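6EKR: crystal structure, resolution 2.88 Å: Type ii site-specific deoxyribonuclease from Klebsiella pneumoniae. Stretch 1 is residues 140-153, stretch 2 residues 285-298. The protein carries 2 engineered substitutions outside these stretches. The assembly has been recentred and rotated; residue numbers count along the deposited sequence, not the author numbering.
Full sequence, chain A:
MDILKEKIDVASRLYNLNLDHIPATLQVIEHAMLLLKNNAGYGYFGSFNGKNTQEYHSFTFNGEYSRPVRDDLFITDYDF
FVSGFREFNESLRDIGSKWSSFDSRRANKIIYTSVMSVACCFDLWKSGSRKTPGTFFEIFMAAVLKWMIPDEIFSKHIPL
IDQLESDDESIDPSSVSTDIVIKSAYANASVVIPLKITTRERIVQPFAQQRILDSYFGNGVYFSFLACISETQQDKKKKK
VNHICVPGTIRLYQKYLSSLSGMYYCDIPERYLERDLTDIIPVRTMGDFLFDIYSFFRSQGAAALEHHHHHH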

# COMPACT_ATOMS: atom_id res chain seq x y z
N PHE A 140 -23.16 0.06 -4.59
CA PHE A 140 -24.25 -0.08 -3.65
C PHE A 140 -24.42 1.17 -2.82
O PHE A 140 -25.52 1.70 -2.71
N MSE A 141 -23.32 1.64 -2.22
CA MSE A 141 -23.36 2.80 -1.36
C MSE A 141 -23.77 4.02 -2.15
O MSE A 141 -24.53 4.85 -1.68
N ALA A 142 -23.26 4.11 -3.38
CA ALA A 142 -23.61 5.20 -4.26
C ALA A 142 -25.09 5.12 -4.54
O ALA A 142 -25.76 6.15 -4.63
N ALA A 143 -25.61 3.90 -4.65
CA ALA A 143 -27.05 3.72 -4.79
C ALA A 143 -27.79 4.30 -3.58
O ALA A 143 -28.61 5.21 -3.74
N VAL A 144 -27.47 3.81 -2.37
CA VAL A 144 -28.18 4.27 -1.16
C VAL A 144 -28.00 5.78 -0.91
O VAL A 144 -28.99 6.47 -0.63
N LEU A 145 -26.78 6.28 -1.01
CA LEU A 145 -26.56 7.70 -0.76
C LEU A 145 -27.41 8.57 -1.69
O LEU A 145 -27.66 9.73 -1.39
N LYS A 146 -27.84 8.00 -2.80
CA LYS A 146 -28.63 8.74 -3.77
C LYS A 146 -30.10 8.78 -3.39
O LYS A 146 -30.81 9.74 -3.67
N TRP A 147 -30.57 7.72 -2.74
CA TRP A 147 -31.94 7.67 -2.26
C TRP A 147 -32.11 8.69 -1.16
O TRP A 147 -33.16 9.33 -1.04
N MSE A 148 -31.08 8.84 -0.35
CA MSE A 148 -31.14 9.61 0.87
C MSE A 148 -31.07 11.11 0.65
O MSE A 148 -32.00 11.84 0.98
N ILE A 149 -29.95 11.58 0.11
CA ILE A 149 -29.78 13.00 -0.14
C ILE A 149 -29.78 13.23 -1.64
O ILE A 149 -28.75 13.51 -2.22
N PRO A 150 -30.94 13.10 -2.27
CA PRO A 150 -30.95 13.12 -3.73
C PRO A 150 -30.78 14.51 -4.35
O PRO A 150 -30.87 14.64 -5.57
N ASP A 151 -30.55 15.53 -3.53
CA ASP A 151 -30.43 16.91 -4.02
C ASP A 151 -29.00 17.44 -4.08
O ASP A 151 -28.77 18.56 -4.53
N GLU A 152 -28.04 16.63 -3.62
CA GLU A 152 -26.64 17.02 -3.62
C GLU A 152 -25.95 16.56 -4.91
O GLU A 152 -26.46 15.69 -5.61
N ILE A 153 -24.80 17.15 -5.21
CA ILE A 153 -24.13 16.96 -6.50
C ILE A 153 -23.20 15.74 -6.49
O ILE A 153 -22.14 15.75 -5.86
N THR A 285 -20.75 3.42 13.02
CA THR A 285 -21.35 2.26 12.37
C THR A 285 -21.78 2.64 10.95
O THR A 285 -21.84 3.84 10.63
N MSE A 286 -22.05 1.66 10.09
CA MSE A 286 -22.51 1.97 8.72
C MSE A 286 -23.92 2.55 8.71
O MSE A 286 -24.25 3.35 7.83
N GLY A 287 -24.73 2.16 9.69
CA GLY A 287 -25.99 2.84 9.98
C GLY A 287 -25.78 4.26 10.51
O GLY A 287 -26.49 5.18 10.10
N ASP A 288 -24.80 4.44 11.40
CA ASP A 288 -24.43 5.78 11.87
C ASP A 288 -23.86 6.63 10.74
O ASP A 288 -24.02 7.86 10.73
N PHE A 289 -23.18 5.96 9.81
CA PHE A 289 -22.61 6.59 8.62
C PHE A 289 -23.64 7.40 7.85
O PHE A 289 -23.37 8.53 7.48
N LEU A 290 -24.81 6.80 7.61
CA LEU A 290 -25.83 7.44 6.79
C LEU A 290 -26.29 8.71 7.44
O LEU A 290 -26.33 9.76 6.80
N PHE A 291 -26.63 8.62 8.73
CA PHE A 291 -27.06 9.80 9.47
C PHE A 291 -25.95 10.86 9.53
O PHE A 291 -26.21 12.02 9.27
N ASP A 292 -24.73 10.46 9.86
CA ASP A 292 -23.64 11.42 9.90
C ASP A 292 -23.45 12.15 8.57
O ASP A 292 -23.27 13.37 8.55
N ILE A 293 -23.52 11.41 7.47
CA ILE A 293 -23.38 12.00 6.14
C ILE A 293 -24.55 12.94 5.87
O ILE A 293 -24.34 14.05 5.40
N TYR A 294 -25.76 12.50 6.18
CA TYR A 294 -26.95 13.32 6.00
C TYR A 294 -26.83 14.57 6.84
O TYR A 294 -27.02 15.68 6.34
N SER A 295 -26.53 14.37 8.11
CA SER A 295 -26.33 15.46 9.05
C SER A 295 -25.38 16.52 8.48
O SER A 295 -25.66 17.71 8.59
N PHE A 296 -24.29 16.07 7.86
CA PHE A 296 -23.28 16.95 7.25
C PHE A 296 -23.89 17.87 6.23
O PHE A 296 -23.59 19.07 6.19
N PHE A 297 -24.75 17.30 5.39
CA PHE A 297 -25.35 18.05 4.31
C PHE A 297 -26.53 18.90 4.75
O PHE A 297 -26.79 19.97 4.17
N ARG A 298 -27.24 18.44 5.79
CA ARG A 298 -28.28 19.26 6.42
C ARG A 298 -27.60 20.51 6.99
O ARG A 298 -28.05 21.63 6.76

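Helix 286-298 packs against helix 140-148 and the turn that follows it, with the two axes at 48° and 11.2 Å apart at closest approach. The contact buries 534 Å² and is built mainly from apolar side chains; no hydrogen bond crosses it.

T285 occupies the N-cap position, but its side chain makes no capping bond. M286, a selenomethionine with all three chi angles m, points toward stretch 1 and ends methyl to methyl with selenomethionine M141, likewise m throughout, CE of M286 lying 3.5 Å from CE of M141. G287 and D288 take no part. F289 (chi1 t) also points toward stretch 1, and its CE2 lies 3.9 Å from CE of M141 and 4.2 Å from CD2 of L145.

L290 (m, t) leaves its backbone sideways, yet its end reaches inward as a knob among M141, V144, L145 and M148. Its CD2 approaches CG2 of V144 to 3.7 Å and CE of M141 to 4.0 Å, while its CB lies 3.8 Å from SE of M148. That selenomethionine (t, t, p) reaches the backbone of the second helix, its CE 3.5 Å from the carbonyl O of L290.

F291 points away, and D292 is out of reach. I293 (m, m) returns to the contact: its CG2 is 4.0 Å from both CD2 of L145 and CE of M148. Y294 (chi1 t) starts sideways but still places CD1 3.8 Å from CG2 of I149, the first residue after the helix to leave helical phi/psi.

After S295 and F296, which make no contact, F297 (chi1 m) closes the row. Its CD2 meets CD1 of I149 (p, t) at 3.9 Å, and its CD1 lies 3.6 Å from CD of E152 (m, m), whose OE1 is hydrogen-bonded elsewhere in the structure. The end of R298 leads away.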

# COMPACT_ATOMS: atom_id res chain seq x y z
CB PHE A 140 -23.99 -1.25 -2.73
CG PHE A 140 -25.03 -1.43 -1.68
CD1 PHE A 140 -26.31 -1.88 -2.01
CD2 PHE A 140 -24.75 -1.14 -0.34
CE1 PHE A 140 -27.28 -2.05 -1.05
CE2 PHE A 140 -25.72 -1.30 0.63
CZ PHE A 140 -26.98 -1.76 0.28
CB MSE A 141 -22.03 3.02 -0.68
CG MSE A 141 -21.76 2.02 0.43
SE MSE A 141 -23.29 1.70 1.64
CE MSE A 141 -23.52 3.54 2.30
CB ALA A 142 -22.82 5.10 -5.54
CB ALA A 143 -27.40 2.27 -5.01
CB VAL A 144 -27.91 3.43 0.15
CG1 VAL A 144 -27.61 1.97 -0.16
CG2 VAL A 144 -26.82 4.04 1.02
CB LEU A 145 -25.09 8.06 -0.90
CG LEU A 145 -24.21 7.66 0.29
CD1 LEU A 145 -22.78 8.06 0.04
CD2 LEU A 145 -24.73 8.30 1.55
CB LYS A 146 -28.48 8.13 -5.16
CG LYS A 146 -29.17 8.90 -6.26
CD LYS A 146 -28.35 10.11 -6.67
CE LYS A 146 -28.95 10.77 -7.90
NZ LYS A 146 -28.06 11.83 -8.44
CB TRP A 147 -32.25 6.29 -1.69
CG TRP A 147 -32.51 5.24 -2.71
CD1 TRP A 147 -32.98 5.42 -3.97
CD2 TRP A 147 -32.36 3.83 -2.53
NE1 TRP A 147 -33.11 4.21 -4.60
CE2 TRP A 147 -32.73 3.22 -3.74
CE3 TRP A 147 -31.93 3.03 -1.48
CZ2 TRP A 147 -32.69 1.84 -3.92
CZ3 TRP A 147 -31.89 1.66 -1.66
CH2 TRP A 147 -32.27 1.08 -2.87
CB MSE A 148 -30.02 9.18 1.81
CG MSE A 148 -30.14 9.73 3.20
SE MSE A 148 -28.75 9.01 4.29
CE MSE A 148 -27.23 9.81 3.39
CB ILE A 149 -28.43 13.49 0.41
CG1 ILE A 149 -27.29 12.66 -0.18
CG2 ILE A 149 -28.42 13.41 1.92
CD1 ILE A 149 -25.95 12.95 0.43
CB PRO A 150 -32.34 12.60 -4.10
CG PRO A 150 -32.96 12.15 -2.82
CD PRO A 150 -32.30 12.89 -1.73
CB ASP A 151 -31.29 17.85 -3.16
CG ASP A 151 -32.78 17.64 -3.37
OD1 ASP A 151 -33.19 17.24 -4.49
OD2 ASP A 151 -33.54 17.89 -2.41
CB GLU A 152 -25.94 16.50 -2.37
CG GLU A 152 -26.71 16.77 -1.06
CD GLU A 152 -26.88 18.26 -0.75
OE1 GLU A 152 -26.27 19.10 -1.44
OE2 GLU A 152 -27.63 18.59 0.19
CB ILE A 153 -23.38 18.24 -6.95
CG1 ILE A 153 -24.39 19.40 -7.11
CG2 ILE A 153 -22.63 18.01 -8.27
CD1 ILE A 153 -23.83 20.82 -6.89
CB THR A 285 -22.55 1.77 13.22
OG1 THR A 285 -22.05 1.18 14.42
CG2 THR A 285 -23.34 0.74 12.52
CB MSE A 286 -22.40 0.77 7.78
CG MSE A 286 -21.01 0.56 7.17
SE MSE A 286 -20.20 2.17 6.40
CE MSE A 286 -21.51 2.53 5.00
CB ASP A 288 -23.41 5.71 13.01
CG ASP A 288 -23.98 5.09 14.29
OD1 ASP A 288 -25.23 5.09 14.48
OD2 ASP A 288 -23.16 4.62 15.11
CB PHE A 289 -21.99 5.55 7.69
CG PHE A 289 -21.48 6.12 6.39
CD1 PHE A 289 -20.21 6.71 6.32
CD2 PHE A 289 -22.26 6.09 5.24
CE1 PHE A 289 -19.75 7.24 5.12
CE2 PHE A 289 -21.80 6.62 4.06
CZ PHE A 289 -20.54 7.20 4.00
CB LEU A 290 -27.00 6.51 6.52
CG LEU A 290 -26.64 5.20 5.83
CD1 LEU A 290 -27.76 4.20 5.98
CD2 LEU A 290 -26.31 5.45 4.36
CB PHE A 291 -27.57 9.44 10.88
CG PHE A 291 -27.78 10.65 11.76
CD1 PHE A 291 -28.92 11.44 11.62
CD2 PHE A 291 -26.82 11.03 12.70
CE1 PHE A 291 -29.10 12.58 12.41
CE2 PHE A 291 -26.99 12.16 13.50
CZ PHE A 291 -28.13 12.94 13.35
CB ASP A 292 -22.34 10.74 10.33
CG ASP A 292 -22.35 10.34 11.78
OD1 ASP A 292 -22.86 11.12 12.61
OD2 ASP A 292 -21.84 9.26 12.11
CB ILE A 293 -23.22 10.91 5.03
CG1 ILE A 293 -21.81 10.29 5.08
CG2 ILE A 293 -23.54 11.46 3.63
CD1 ILE A 293 -20.67 11.21 4.66
CB TYR A 294 -28.19 12.57 6.41
CG TYR A 294 -29.47 13.39 6.38
CD1 TYR A 294 -30.27 13.41 5.25
CD2 TYR A 294 -29.87 14.14 7.49
CE1 TYR A 294 -31.44 14.14 5.22
CE2 TYR A 294 -31.03 14.88 7.47
CZ TYR A 294 -31.81 14.87 6.33
OH TYR A 294 -32.98 15.60 6.28
CB SER A 295 -25.81 14.90 10.38
OG SER A 295 -25.20 15.90 11.17
CB PHE A 296 -22.16 16.13 6.59
CG PHE A 296 -21.14 16.97 5.83
CD1 PHE A 296 -20.01 17.46 6.48
CD2 PHE A 296 -21.32 17.25 4.48
CE1 PHE A 296 -19.08 18.23 5.79
CE2 PHE A 296 -20.39 18.02 3.78
CZ PHE A 296 -19.27 18.51 4.43
CB PHE A 297 -25.70 17.14 3.14
CG PHE A 297 -24.51 16.75 2.31
CD1 PHE A 297 -24.02 17.61 1.32
CD2 PHE A 297 -23.86 15.54 2.53
CE1 PHE A 297 -22.93 17.26 0.56
CE2 PHE A 297 -22.76 15.19 1.77
CZ PHE A 297 -22.30 16.05 0.78
CB ARG A 298 -29.04 18.48 7.50
CG ARG A 298 -29.98 19.32 8.35
CD ARG A 298 -31.00 18.49 9.13
NE ARG A 298 -30.40 17.54 10.07
CZ ARG A 298 -31.10 16.72 10.87
NH1 ARG A 298 -32.43 16.72 10.85
NH2 ARG A 298 -30.47 15.88 11.68